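Local coordinates for protein NEQ263 (PDB 5BN3) that probably binds nucleotide as the B-type partner of the alpha chain in the catalytic core of an archaeal ATP synthase, at residues Val106-Tyr112 with Asn330-His336; Ser116-Val120 with Ile394-Phe398; Asp119-Pro123 with Tyr339-Ile344; His122-Gln128 with Ser323-Ala328. Residue numbers count along the deposited sequence, not the author numbering.

Contact 1: residues Val106-Tyr112 with Asn330-His336. With DIO (1,4-diethylene dioxide), chain N.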
loop_
_atom_site.group_PDB
_atom_site.type_symbol
_atom_site.label_atom_id
_atom_site.label_comp_id
_atom_site.label_asym_id
_atom_site.label_seq_id
_atom_site.Cartn_x
_atom_site.Cartn_y
_atom_site.Cartn_z
ATOM N N VAL B 106 20.293 32.573 18.208
ATOM C CA VAL B 106 20.088 31.168 18.541
ATOM C C VAL B 106 19.787 31.014 20.030
ATOM O O VAL B 106 20.543 31.504 20.865
ATOM C CB VAL B 106 21.316 30.316 18.173
ATOM C CG1 VAL B 106 21.077 28.858 18.527
ATOM C CG2 VAL B 106 21.628 30.453 16.690
ATOM N N PRO B 107 18.666 30.346 20.360
ATOM C CA PRO B 107 18.285 30.088 21.755
ATOM C C PRO B 107 19.419 29.426 22.538
ATOM O O PRO B 107 20.072 28.519 22.018
ATOM C CB PRO B 107 17.100 29.131 21.615
ATOM C CG PRO B 107 16.470 29.534 20.314
ATOM C CD PRO B 107 17.629 29.894 19.413
ATOM N N ASN B 108 19.654 29.888 23.765
ATOM C CA ASN B 108 20.768 29.404 24.577
ATOM C C ASN B 108 20.451 29.423 26.068
ATOM O O ASN B 108 21.313 29.129 26.899
ATOM C CB ASN B 108 22.014 30.253 24.322
ATOM C CG ASN B 108 21.853 31.679 24.818
ATOM O OD1 ASN B 108 20.777 32.267 24.710
ATOM N ND2 ASN B 108 22.922 32.238 25.374
ATOM N N GLU B 109 19.216 29.783 26.404
ATOM C CA GLU B 109 18.802 29.907 27.798
ATOM C C GLU B 109 17.726 28.880 28.154
ATOM O O GLU B 109 16.613 28.921 27.625
ATOM C CB GLU B 109 18.299 31.327 28.068
ATOM C CG GLU B 109 17.854 31.582 29.493
ATOM C CD GLU B 109 17.325 32.991 29.695
ATOM O OE1 GLU B 109 17.592 33.866 28.840
ATOM O OE2 GLU B 109 16.638 33.224 30.711
ATOM N N ILE B 110 18.063 27.960 29.052
ATOM C CA ILE B 110 17.131 26.917 29.478
ATOM C C ILE B 110 15.942 27.474 30.265
ATOM O O ILE B 110 16.117 28.240 31.214
ATOM C CB ILE B 110 17.843 25.846 30.338
ATOM C CG1 ILE B 110 18.824 25.037 29.483
ATOM C CG2 ILE B 110 16.832 24.912 30.985
ATOM C CD1 ILE B 110 19.551 23.943 30.249
ATOM N N LEU B 111 14.736 27.091 29.852
ATOM C CA LEU B 111 13.530 27.331 30.639
ATOM C C LEU B 111 13.246 26.077 31.457
ATOM O O LEU B 111 12.815 25.058 30.912
ATOM C CB LEU B 111 12.334 27.628 29.729
ATOM C CG LEU B 111 12.312 28.935 28.936
ATOM C CD1 LEU B 111 11.180 28.927 27.924
ATOM C CD2 LEU B 111 12.157 30.116 29.872
ATOM N N TYR B 112 13.484 26.139 32.763
ATOM C CA TYR B 112 13.279 24.963 33.605
ATOM C C TYR B 112 11.804 24.649 33.853
ATOM O O TYR B 112 11.036 25.498 34.310
ATOM C CB TYR B 112 14.065 25.083 34.914
ATOM C CG TYR B 112 15.530 24.812 34.708
ATOM C CD1 TYR B 112 16.001 23.513 34.608
ATOM C CD2 TYR B 112 16.440 25.851 34.584
ATOM C CE1 TYR B 112 17.331 23.256 34.406
ATOM C CE2 TYR B 112 17.778 25.600 34.382
ATOM C CZ TYR B 112 18.212 24.299 34.295
ATOM O OH TYR B 112 19.537 24.021 34.093
ATOM N N ASN B 330 23.118 23.947 23.707
ATOM C CA ASN B 330 23.416 25.377 23.773
ATOM C C ASN B 330 23.255 25.969 25.173
ATOM O O ASN B 330 23.889 26.972 25.500
ATOM C CB ASN B 330 22.530 26.163 22.797
ATOM C CG ASN B 330 22.844 25.867 21.348
ATOM O OD1 ASN B 330 23.878 25.284 21.029
ATOM N ND2 ASN B 330 21.954 26.287 20.454
ATOM N N GLY B 331 22.403 25.361 25.991
ATOM C CA GLY B 331 22.097 25.917 27.297
ATOM C C GLY B 331 22.650 25.153 28.485
ATOM O O GLY B 331 22.495 25.585 29.628
ATOM N N MET B 332 23.304 24.026 28.225
ATOM C CA MET B 332 23.758 23.149 29.301
ATOM C C MET B 332 25.188 23.430 29.752
ATOM O O MET B 332 26.081 23.659 28.933
ATOM C CB MET B 332 23.629 21.685 28.877
ATOM C CG MET B 332 22.212 21.283 28.531
ATOM S SD MET B 332 22.117 19.753 27.584
ATOM C CE MET B 332 22.740 18.593 28.789
ATOM N N SER B 333 25.395 23.405 31.065
ATOM C CA SER B 333 26.730 23.490 31.645
ATOM C C SER B 333 27.469 22.197 31.335
ATOM O O SER B 333 26.866 21.241 30.845
ATOM C CB SER B 333 26.643 23.683 33.159
ATOM O OG SER B 333 26.154 22.515 33.798
ATOM N N LYS B 334 28.769 22.158 31.606
ATOM C CA LYS B 334 29.530 20.931 31.398
ATOM C C LYS B 334 29.037 19.827 32.327
ATOM O O LYS B 334 28.999 18.661 31.942
ATOM C CB LYS B 334 31.030 21.172 31.588
ATOM C CG LYS B 334 31.677 21.917 30.434
ATOM C CD LYS B 334 31.474 21.181 29.118
ATOM C CE LYS B 334 31.131 22.142 27.990
ATOM N NZ LYS B 334 32.176 23.181 27.790
ATOM N N LYS B 335 28.654 20.205 33.543
ATOM C CA LYS B 335 28.092 19.257 34.499
ATOM C C LYS B 335 26.754 18.712 34.005
ATOM O O LYS B 335 26.489 17.515 34.093
ATOM C CB LYS B 335 27.903 19.923 35.863
ATOM C CG LYS B 335 27.331 18.995 36.928
ATOM C CD LYS B 335 27.016 19.745 38.215
ATOM C CE LYS B 335 26.687 18.779 39.345
ATOM N NZ LYS B 335 26.316 19.483 40.606
ATOM N N HIS B 336 25.915 19.602 33.484
ATOM C CA HIS B 336 24.605 19.228 32.964
ATOM C C HIS B 336 24.757 18.267 31.785
ATOM O O HIS B 336 24.023 17.281 31.680
ATOM C CB HIS B 336 23.842 20.483 32.541
ATOM C CG HIS B 336 22.374 20.270 32.327
ATOM N ND1 HIS B 336 21.459 21.291 32.413
ATOM C CD2 HIS B 336 21.670 19.152 32.024
ATOM C CE1 HIS B 336 20.246 20.815 32.174
ATOM N NE2 HIS B 336 20.350 19.523 31.934
HETATM C C1 DIO N . 23.241 23.583 34.594
HETATM C C2 DIO N . 22.978 24.623 32.634
HETATM C "C1'" DIO N . 22.327 24.570 35.243
HETATM C "C2'" DIO N . 22.064 25.612 33.270
HETATM O O1 DIO N . 22.863 23.407 33.278
HETATM O "O1'" DIO N . 22.421 25.787 34.595
HETATM O O HOH W 1 20.788 27.720 30.388
#
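Val106 opens the segment with CG1 3.3 Å from Asn330 ND2. Its backbone N is hydrogen-bonded to Glu262 of the neighbouring alpha chain. Pro107 O accepts a weak hydrogen bond from Asn330 ND2 (3.3 Å). At Asn108 the two backbones come closest: Asn108 O lies 3.3 Å from Gly331 CA in a CA-H...O contact. A side chain on Gly331 would clash with Ile110 CG1. Strand 110-111 pairs with strand 124-125 as a two-stranded antiparallel sheet. The 330-336 segment leads from beside it into the first turn of helix 334-356 of the C-terminal domain. Ser333 is the N-cap, its OG accepting from His336 N at 2.9 Å. Water 1 joins Ile110 N to Gly331 O. Ile110 CD1 packs on Met332 CG (4.1 Å) and on His336 CE1 (3.7 Å). Tyr112 OH comes 3.7 Å from His336 ND1. A dioxane molecule, probably from the crystallisation liquor, takes a hydrogen bond from His336 ND1 to its O1 (2.7 Å) and a weak one from Tyr112 OH to its O1'.

Contact 2: residues Ser116-Val120 with Ile394-Phe398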
loop_
_atom_site.group_PDB
_atom_site.type_symbol
_atom_site.label_atom_id
_atom_site.label_comp_id
_atom_site.label_asym_id
_atom_site.label_seq_id
_atom_site.Cartn_x
_atom_site.Cartn_y
_atom_site.Cartn_z
ATOM N N SER B 116 11.830 16.254 35.558
ATOM C CA SER B 116 13.133 15.605 35.403
ATOM C C SER B 116 13.358 14.991 34.026
ATOM O O SER B 116 14.423 15.155 33.434
ATOM C CB SER B 116 13.319 14.529 36.473
ATOM O OG SER B 116 13.207 15.078 37.771
ATOM N N SER B 117 12.353 14.280 33.525
ATOM C CA SER B 117 12.451 13.612 32.230
ATOM C C SER B 117 12.659 14.592 31.076
ATOM O O SER B 117 13.096 14.201 29.993
ATOM C CB SER B 117 11.219 12.740 31.985
ATOM O OG SER B 117 10.022 13.483 32.117
ATOM N N ILE B 118 12.353 15.865 31.314
ATOM C CA ILE B 118 12.617 16.916 30.335
ATOM C C ILE B 118 13.914 17.667 30.647
ATOM O O ILE B 118 14.816 17.730 29.813
ATOM C CB ILE B 118 11.455 17.931 30.280
ATOM C CG1 ILE B 118 10.203 17.281 29.681
ATOM C CG2 ILE B 118 11.850 19.156 29.468
ATOM C CD1 ILE B 118 9.000 18.209 29.621
ATOM N N ASP B 119 14.009 18.225 31.853
ATOM C CA ASP B 119 15.091 19.152 32.204
ATOM C C ASP B 119 16.524 18.625 32.058
ATOM O O ASP B 119 17.412 19.361 31.629
ATOM C CB ASP B 119 14.886 19.693 33.624
ATOM C CG ASP B 119 13.710 20.644 33.726
ATOM O OD1 ASP B 119 13.237 21.132 32.677
ATOM O OD2 ASP B 119 13.265 20.915 34.860
ATOM N N VAL B 120 16.753 17.368 32.422
ATOM C CA VAL B 120 18.106 16.813 32.377
ATOM C C VAL B 120 18.600 16.568 30.952
ATOM O O VAL B 120 19.572 17.177 30.511
ATOM C CB VAL B 120 18.212 15.505 33.190
ATOM C CG1 VAL B 120 19.609 14.930 33.083
ATOM C CG2 VAL B 120 17.865 15.764 34.645
ATOM N N ILE B 394 16.728 21.335 39.117
ATOM C CA ILE B 394 17.688 20.564 38.336
ATOM C C ILE B 394 18.671 19.840 39.259
ATOM O O ILE B 394 19.125 18.734 38.953
ATOM C CB ILE B 394 18.423 21.459 37.307
ATOM C CG1 ILE B 394 19.307 20.620 36.383
ATOM C CG2 ILE B 394 19.241 22.538 38.000
ATOM C CD1 ILE B 394 18.536 19.632 35.542
ATOM N N GLU B 395 18.968 20.456 40.402
ATOM C CA GLU B 395 19.837 19.850 41.404
ATOM C C GLU B 395 19.196 18.601 42.000
ATOM O O GLU B 395 19.872 17.600 42.236
ATOM C CB GLU B 395 20.170 20.852 42.516
ATOM C CG GLU B 395 21.023 22.035 42.076
ATOM C CD GLU B 395 20.213 23.152 41.443
ATOM O OE1 GLU B 395 18.973 23.164 41.595
ATOM O OE2 GLU B 395 20.824 24.027 40.792
ATOM N N LYS B 396 17.889 18.664 42.239
ATOM C CA LYS B 396 17.146 17.515 42.745
ATOM C C LYS B 396 17.143 16.376 41.726
ATOM O O LYS B 396 17.274 15.206 42.088
ATOM C CB LYS B 396 15.710 17.917 43.103
ATOM C CG LYS B 396 14.835 16.766 43.583
ATOM C CD LYS B 396 15.432 16.086 44.809
ATOM C CE LYS B 396 14.614 14.877 45.238
ATOM N NZ LYS B 396 13.231 15.234 45.648
ATOM N N SER B 397 17.005 16.727 40.451
ATOM C CA SER B 397 17.024 15.738 39.378
ATOM C C SER B 397 18.381 15.039 39.280
ATOM O O SER B 397 18.447 13.835 39.026
ATOM C CB SER B 397 16.663 16.394 38.042
ATOM O OG SER B 397 15.316 16.838 38.038
ATOM N N PHE B 398 19.456 15.798 39.482
ATOM C CA PHE B 398 20.806 15.241 39.489
ATOM C C PHE B 398 20.996 14.285 40.665
ATOM O O PHE B 398 21.623 13.235 40.526
ATOM C CB PHE B 398 21.851 16.359 39.570
ATOM C CG PHE B 398 21.966 17.187 38.319
ATOM C CD1 PHE B 398 21.457 16.730 37.109
ATOM C CD2 PHE B 398 22.599 18.421 38.352
ATOM C CE1 PHE B 398 21.572 17.498 35.959
ATOM C CE2 PHE B 398 22.716 19.190 37.208
ATOM C CZ PHE B 398 22.204 18.726 36.010
HETATM O O HOH W 2 14.450 19.126 36.981
#
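This is a small buried helix-to-helix contact between the nucleotide-binding region and the C-terminal helical domain of an ATP synthase alpha/beta family subunit. The short helix 116-119 meets the first turn of helix 394-408, the last helix of the chain. The backbones are close: Ser116 and Ser397 have their CA atoms 5.6 Å apart, and Asp119 and Ile394 theirs 6.8 Å apart. Small serine side chains suit such a short separation.

The contact has a polar part and an apolar part. In the apolar part, Val120 CG2 lies 3.7 Å from Ser397 CB, 4.0 Å from Ile394 CD1 and 4.3 Å from Phe398 CE1. Ile394 CD1 also reaches Asp119 CB at 4.1 Å. Phe383 of helix 367-384 and Leu343 of helix 334-356 also touch Val120, so this valine sits where three helices of the C-terminal domain converge. Phe398 in turn stacks on Tyr339 and meets His336 edge-to-face.

In the polar part, the carboxylate of Asp119 is held by Thr113 OG1 and Gly114 N just before the short helix. Water 2 bridges Asp119 OD2 (3.0 Å) and Ser397 OG (2.7 Å). Ser116 OG is also bonded to Arg392, and it donates directly to Ser397 OG at 2.8 Å.

Contact 3: residues Asp119-Pro123 with Tyr339-Ile344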
loop_
_atom_site.group_PDB
_atom_site.type_symbol
_atom_site.label_atom_id
_atom_site.label_comp_id
_atom_site.label_asym_id
_atom_site.label_seq_id
_atom_site.Cartn_x
_atom_site.Cartn_y
_atom_site.Cartn_z
ATOM N N ASP B 119 14.009 18.225 31.853
ATOM C CA ASP B 119 15.091 19.152 32.204
ATOM C C ASP B 119 16.524 18.625 32.058
ATOM O O ASP B 119 17.412 19.361 31.629
ATOM C CB ASP B 119 14.886 19.693 33.624
ATOM C CG ASP B 119 13.710 20.644 33.726
ATOM O OD1 ASP B 119 13.237 21.132 32.677
ATOM O OD2 ASP B 119 13.265 20.915 34.860
ATOM N N VAL B 120 16.753 17.368 32.422
ATOM C CA VAL B 120 18.106 16.813 32.377
ATOM C C VAL B 120 18.600 16.568 30.952
ATOM O O VAL B 120 19.572 17.177 30.511
ATOM C CB VAL B 120 18.212 15.505 33.190
ATOM C CG1 VAL B 120 19.609 14.930 33.083
ATOM C CG2 VAL B 120 17.865 15.764 34.645
ATOM N N ALA B 121 17.918 15.689 30.226
ATOM C CA ALA B 121 18.399 15.268 28.914
ATOM C C ALA B 121 17.820 16.064 27.747
ATOM O O ALA B 121 18.459 16.188 26.708
ATOM C CB ALA B 121 18.146 13.790 28.715
ATOM N N HIS B 122 16.614 16.600 27.906
ATOM C CA HIS B 122 15.955 17.286 26.791
ATOM C C HIS B 122 15.383 18.657 27.153
ATOM O O HIS B 122 14.203 18.913 26.903
ATOM C CB HIS B 122 14.828 16.407 26.234
ATOM C CG HIS B 122 15.211 14.970 26.057
ATOM N ND1 HIS B 122 16.166 14.555 25.155
ATOM C CD2 HIS B 122 14.755 13.843 26.662
ATOM C CE1 HIS B 122 16.289 13.241 25.214
ATOM N NE2 HIS B 122 15.442 12.786 26.121
ATOM N N PRO B 123 16.214 19.551 27.726
ATOM C CA PRO B 123 15.646 20.805 28.231
ATOM C C PRO B 123 15.106 21.718 27.137
ATOM O O PRO B 123 15.640 21.749 26.023
ATOM C CB PRO B 123 16.834 21.473 28.932
ATOM C CG PRO B 123 18.035 20.918 28.251
ATOM C CD PRO B 123 17.676 19.499 27.901
ATOM N N TYR B 339 25.643 14.735 33.046
ATOM C CA TYR B 339 24.499 14.008 33.588
ATOM C C TYR B 339 23.555 13.519 32.493
ATOM O O TYR B 339 23.042 12.403 32.564
ATOM C CB TYR B 339 23.736 14.871 34.599
ATOM C CG TYR B 339 24.266 14.767 36.011
ATOM C CD1 TYR B 339 23.873 13.729 36.842
ATOM C CD2 TYR B 339 25.154 15.707 36.512
ATOM C CE1 TYR B 339 24.352 13.628 38.132
ATOM C CE2 TYR B 339 25.639 15.614 37.800
ATOM C CZ TYR B 339 25.235 14.572 38.605
ATOM O OH TYR B 339 25.712 14.474 39.889
ATOM N N ALA B 340 23.323 14.355 31.486
ATOM C CA ALA B 340 22.447 13.983 30.380
ATOM C C ALA B 340 23.012 12.796 29.612
ATOM O O ALA B 340 22.287 11.860 29.274
ATOM C CB ALA B 340 22.243 15.157 29.450
ATOM N N ASP B 341 24.311 12.844 29.338
ATOM C CA ASP B 341 24.981 11.772 28.614
ATOM C C ASP B 341 24.927 10.453 29.387
ATOM O O ASP B 341 24.627 9.407 28.814
ATOM C CB ASP B 341 26.433 12.159 28.315
ATOM C CG ASP B 341 26.981 11.466 27.083
ATOM O OD1 ASP B 341 26.278 11.442 26.050
ATOM O OD2 ASP B 341 28.112 10.942 27.146
ATOM N N ILE B 342 25.204 10.507 30.686
ATOM C CA ILE B 342 25.196 9.309 31.524
ATOM C C ILE B 342 23.785 8.718 31.624
ATOM O O ILE B 342 23.616 7.499 31.637
ATOM C CB ILE B 342 25.796 9.602 32.933
ATOM C CG1 ILE B 342 26.948 8.642 33.251
ATOM C CG2 ILE B 342 24.735 9.535 34.026
ATOM C CD1 ILE B 342 26.496 7.247 33.644
ATOM N N LEU B 343 22.772 9.581 31.664
ATOM C CA LEU B 343 21.394 9.121 31.778
ATOM C C LEU B 343 20.951 8.432 30.495
ATOM O O LEU B 343 20.431 7.317 30.527
ATOM C CB LEU B 343 20.462 10.294 32.092
ATOM C CG LEU B 343 18.963 10.024 31.942
ATOM C CD1 LEU B 343 18.474 9.064 33.015
ATOM C CD2 LEU B 343 18.169 11.321 31.973
ATOM N N ILE B 344 21.172 9.102 29.369
ATOM C CA ILE B 344 20.737 8.595 28.072
ATOM C C ILE B 344 21.438 7.290 27.695
ATOM O O ILE B 344 20.788 6.316 27.310
ATOM C CB ILE B 344 20.971 9.643 26.964
ATOM C CG1 ILE B 344 20.055 10.852 27.171
ATOM C CG2 ILE B 344 20.730 9.036 25.597
ATOM C CD1 ILE B 344 18.580 10.497 27.211
#
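Val120 lies against one side of helix 334-356, with CG1 4.0 Å from Leu343 CD2, 4.4 Å from Tyr339 CB and 4.5 Å from Ala340 CB. Its carbonyl O is closer still to the helix, 3.5 Å from Ala340 CB. The backbones are nearest at Ala121 and Ala340, whose CA atoms are 4.5 Å apart. Two alanines leave room for this approach. Ala121 CA is 3.9 Å from Ala340 CB. The methyl of Ala121 reaches one turn further along the helix, to Ile344 CD1 at 3.6 Å and Leu343 CD2 at 4.1 Å. Ile344 CD1 also comes 4.0 Å from His122 NE2, a van der Waals contact; NE2 itself is hydrogen-bonded to Leu320 O. Between the two segments the contact is apolar.

Other elements close in around it. Phe383 touches Val120 and Leu343, and Phe398 stacks on the Tyr339 ring. Arg412 of the neighbouring alpha chain packs on His122 and Ile344, so the subunit interface lies next to this contact. The arrangement is an interdomain junction of the ATP synthase alpha/beta fold, where a loop of the nucleotide-binding region beds on a helix of the C-terminal bundle.

Contact 4: residues His122-Gln128 with Ser323-Ala328. With ADP (adenosine-5'-diphosphate), chain C; GOL (glycerol), chain Q.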
loop_
_atom_site.group_PDB
_atom_site.type_symbol
_atom_site.label_atom_id
_atom_site.label_comp_id
_atom_site.label_asym_id
_atom_site.label_seq_id
_atom_site.Cartn_x
_atom_site.Cartn_y
_atom_site.Cartn_z
ATOM N N HIS B 122 16.614 16.600 27.906
ATOM C CA HIS B 122 15.955 17.286 26.791
ATOM C C HIS B 122 15.383 18.657 27.153
ATOM O O HIS B 122 14.203 18.913 26.903
ATOM C CB HIS B 122 14.828 16.407 26.234
ATOM C CG HIS B 122 15.211 14.970 26.057
ATOM N ND1 HIS B 122 16.166 14.555 25.155
ATOM C CD2 HIS B 122 14.755 13.843 26.662
ATOM C CE1 HIS B 122 16.289 13.241 25.214
ATOM N NE2 HIS B 122 15.442 12.786 26.121
ATOM N N PRO B 123 16.214 19.551 27.726
ATOM C CA PRO B 123 15.646 20.805 28.231
ATOM C C PRO B 123 15.106 21.718 27.137
ATOM O O PRO B 123 15.640 21.749 26.023
ATOM C CB PRO B 123 16.834 21.473 28.932
ATOM C CG PRO B 123 18.035 20.918 28.251
ATOM C CD PRO B 123 17.676 19.499 27.901
ATOM N N LEU B 124 14.041 22.443 27.472
ATOM C CA LEU B 124 13.450 23.450 26.597
ATOM C C LEU B 124 14.198 24.769 26.760
ATOM O O LEU B 124 14.485 25.191 27.883
ATOM C CB LEU B 124 11.974 23.638 26.966
ATOM C CG LEU B 124 11.230 24.897 26.508
ATOM C CD1 LEU B 124 11.048 24.904 25.006
ATOM C CD2 LEU B 124 9.880 25.010 27.197
ATOM N N LEU B 125 14.520 25.419 25.645
ATOM C CA LEU B 125 15.213 26.706 25.685
ATOM C C LEU B 125 14.275 27.843 25.290
ATOM O O LEU B 125 13.317 27.629 24.550
ATOM C CB LEU B 125 16.445 26.691 24.770
ATOM C CG LEU B 125 17.777 26.239 25.376
ATOM C CD1 LEU B 125 17.676 24.862 25.986
ATOM C CD2 LEU B 125 18.876 26.259 24.327
ATOM N N LYS B 126 14.541 29.049 25.789
ATOM C CA LYS B 126 13.682 30.192 25.479
ATOM C C LYS B 126 13.808 30.584 24.009
ATOM O O LYS B 126 14.905 30.872 23.520
ATOM C CB LYS B 126 13.990 31.393 26.383
ATOM C CG LYS B 126 12.882 32.445 26.384
ATOM C CD LYS B 126 13.079 33.498 27.471
ATOM C CE LYS B 126 14.168 34.490 27.104
ATOM N NZ LYS B 126 14.261 35.598 28.097
ATOM N N GLY B 127 12.678 30.582 23.307
ATOM C CA GLY B 127 12.667 30.868 21.884
ATOM C C GLY B 127 12.648 29.604 21.045
ATOM O O GLY B 127 12.552 29.661 19.822
ATOM N N GLN B 128 12.735 28.454 21.702
ATOM C CA GLN B 128 12.737 27.182 20.984
ATOM C C GLN B 128 11.325 26.782 20.561
ATOM O O GLN B 128 10.337 27.152 21.205
ATOM C CB GLN B 128 13.359 26.083 21.857
ATOM C CG GLN B 128 13.662 24.772 21.137
ATOM C CD GLN B 128 14.422 23.788 22.013
ATOM O OE1 GLN B 128 14.696 24.064 23.182
ATOM N NE2 GLN B 128 14.769 22.638 21.449
ATOM N N SER B 323 12.521 10.950 22.447
ATOM C CA SER B 323 12.428 12.393 22.631
ATOM C C SER B 323 13.752 13.068 22.291
ATOM O O SER B 323 14.812 12.434 22.313
ATOM C CB SER B 323 12.004 12.742 24.058
ATOM O OG SER B 323 10.732 12.193 24.351
ATOM N N LEU B 324 13.678 14.356 21.971
ATOM C CA LEU B 324 14.843 15.107 21.529
ATOM C C LEU B 324 14.629 16.602 21.701
ATOM O O LEU B 324 13.553 17.119 21.415
ATOM C CB LEU B 324 15.136 14.807 20.055
ATOM C CG LEU B 324 16.187 15.695 19.381
ATOM C CD1 LEU B 324 17.554 15.446 19.986
ATOM C CD2 LEU B 324 16.222 15.475 17.872
ATOM N N SER B 325 15.657 17.288 22.188
ATOM C CA SER B 325 15.703 18.742 22.128
ATOM C C SER B 325 16.962 19.114 21.360
ATOM O O SER B 325 18.074 18.911 21.856
ATOM C CB SER B 325 15.731 19.350 23.531
ATOM O OG SER B 325 15.879 20.759 23.465
ATOM N N ARG B 326 16.791 19.639 20.149
ATOM C CA ARG B 326 17.925 19.910 19.262
ATOM C C ARG B 326 18.889 20.955 19.803
ATOM O O ARG B 326 20.099 20.850 19.610
ATOM C CB ARG B 326 17.443 20.351 17.876
ATOM C CG ARG B 326 17.005 19.217 16.974
ATOM C CD ARG B 326 16.484 19.735 15.649
ATOM N NE ARG B 326 15.486 18.837 15.073
ATOM C CZ ARG B 326 15.770 17.820 14.267
ATOM N NH1 ARG B 326 17.028 17.566 13.938
ATOM N NH2 ARG B 326 14.797 17.057 13.789
ATOM N N LEU B 327 18.349 21.967 20.472
ATOM C CA LEU B 327 19.152 23.102 20.910
ATOM C C LEU B 327 19.637 22.945 22.348
ATOM O O LEU B 327 20.352 23.803 22.858
ATOM C CB LEU B 327 18.359 24.404 20.757
ATOM C CG LEU B 327 17.799 24.700 19.363
ATOM C CD1 LEU B 327 17.125 26.061 19.324
ATOM C CD2 LEU B 327 18.900 24.636 18.331
ATOM N N ALA B 328 19.258 21.838 22.981
ATOM C CA ALA B 328 19.550 21.586 24.396
ATOM C C ALA B 328 20.992 21.881 24.804
ATOM O O ALA B 328 21.233 22.519 25.828
ATOM C CB ALA B 328 19.188 20.155 24.753
HETATM P PB ADP C . 18.638 16.168 11.175
HETATM O O1B ADP C . 18.958 14.851 10.519
HETATM O O2B ADP C . 19.211 17.371 10.478
HETATM O O3B ADP C . 17.192 16.303 11.576
HETATM P PA ADP C . 20.428 17.176 13.192
HETATM O O1A ADP C . 21.627 17.358 12.309
HETATM O O2A ADP C . 19.606 18.374 13.592
HETATM O O3A ADP C . 19.458 16.050 12.563
HETATM O "O5'" ADP C . 20.919 16.432 14.532
HETATM C "C5'" ADP C . 19.958 15.951 15.472
HETATM C "C4'" ADP C . 20.564 15.920 16.870
HETATM O "O4'" ADP C . 21.681 15.023 16.908
HETATM C "C3'" ADP C . 21.059 17.304 17.250
HETATM O "O3'" ADP C . 20.487 17.682 18.506
HETATM C "C2'" ADP C . 22.562 17.165 17.363
HETATM O "O2'" ADP C . 23.064 17.850 18.510
HETATM C "C1'" ADP C . 22.821 15.672 17.471
HETATM N N9 ADP C . 24.045 15.322 16.711
HETATM C C8 ADP C . 24.102 14.983 15.410
HETATM N N7 ADP C . 25.379 14.726 15.030
HETATM C C5 ADP C . 26.167 14.897 16.109
HETATM C C6 ADP C . 27.614 14.785 16.402
HETATM N N6 ADP C . 28.502 14.425 15.439
HETATM N N1 ADP C . 28.012 15.051 17.667
HETATM C C2 ADP C . 27.140 15.408 18.631
HETATM N N3 ADP C . 25.816 15.529 18.435
HETATM C C4 ADP C . 25.280 15.289 17.215
HETATM C C1 GOL Q . 20.780 15.313 24.870
HETATM O O1 GOL Q . 20.330 14.138 25.507
HETATM C C2 GOL Q . 20.162 15.405 23.478
HETATM O O2 GOL Q . 19.772 14.117 23.042
HETATM C C3 GOL Q . 18.950 16.331 23.513
HETATM O O3 GOL Q . 17.767 15.569 23.579
#
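Ser325 OG is the polar centre. It donates to Pro123 O at 2.8 Å and accepts from Gln128 NE2 at 3.0 Å. Gln128 OE1 takes the backbone N of Leu125 at 2.8 Å, so one amide spans the type II turn Leu125-Gln128 and ties it to the other segment. Gly127 has a positive phi (98°), as suits the third position of that turn. Arg326 points its CB away and serves the bound ADP: its NH1 is 2.7 Å from ADP O3B. The neighbouring alpha chain also binds this ADP, with Lys229 NZ among its hydrogen-bond partners, so the site lies between subunits. Packing surrounds the polar centre. Ser323 CB makes a CH-pi contact over the His122 ring, 4.2 Å from its centroid. Pro123 CD meets Ala328 CB at 3.6 Å, and Leu125 CD2 meets Leu327 CB at 4.1 Å. Strand 324-325 pairs antiparallel with strand 301-304 at the edge of the large sheet, while strand 124-125 pairs with strand 110-111.

How the contacts relate
Contacts 2, 3 and 4 are buried, whereas contact 1 is only partly buried, with a dioxane bound at its edge. Contacts 1 and 2 each have a bridging water. Contacts 1 and 3 both use helix 334-356. Contacts 2 and 3 share Asp119 and Val120; Val120 packs on helix 394-408 in one and on helix 334-356 in the other, while Asp119 touches the partner segment only in contact 2. His336 of contact 1 gives weak hydrogen bonds to both carbonyls. Contacts 1 and 4 meet through paired strands 110-111 and 124-125. Contact 3 is apolar, contact 2 mixes a serine pair with apolar packing, and contact 4 is the most polar of the buried three. Contact 4 also holds an ADP-binding residue.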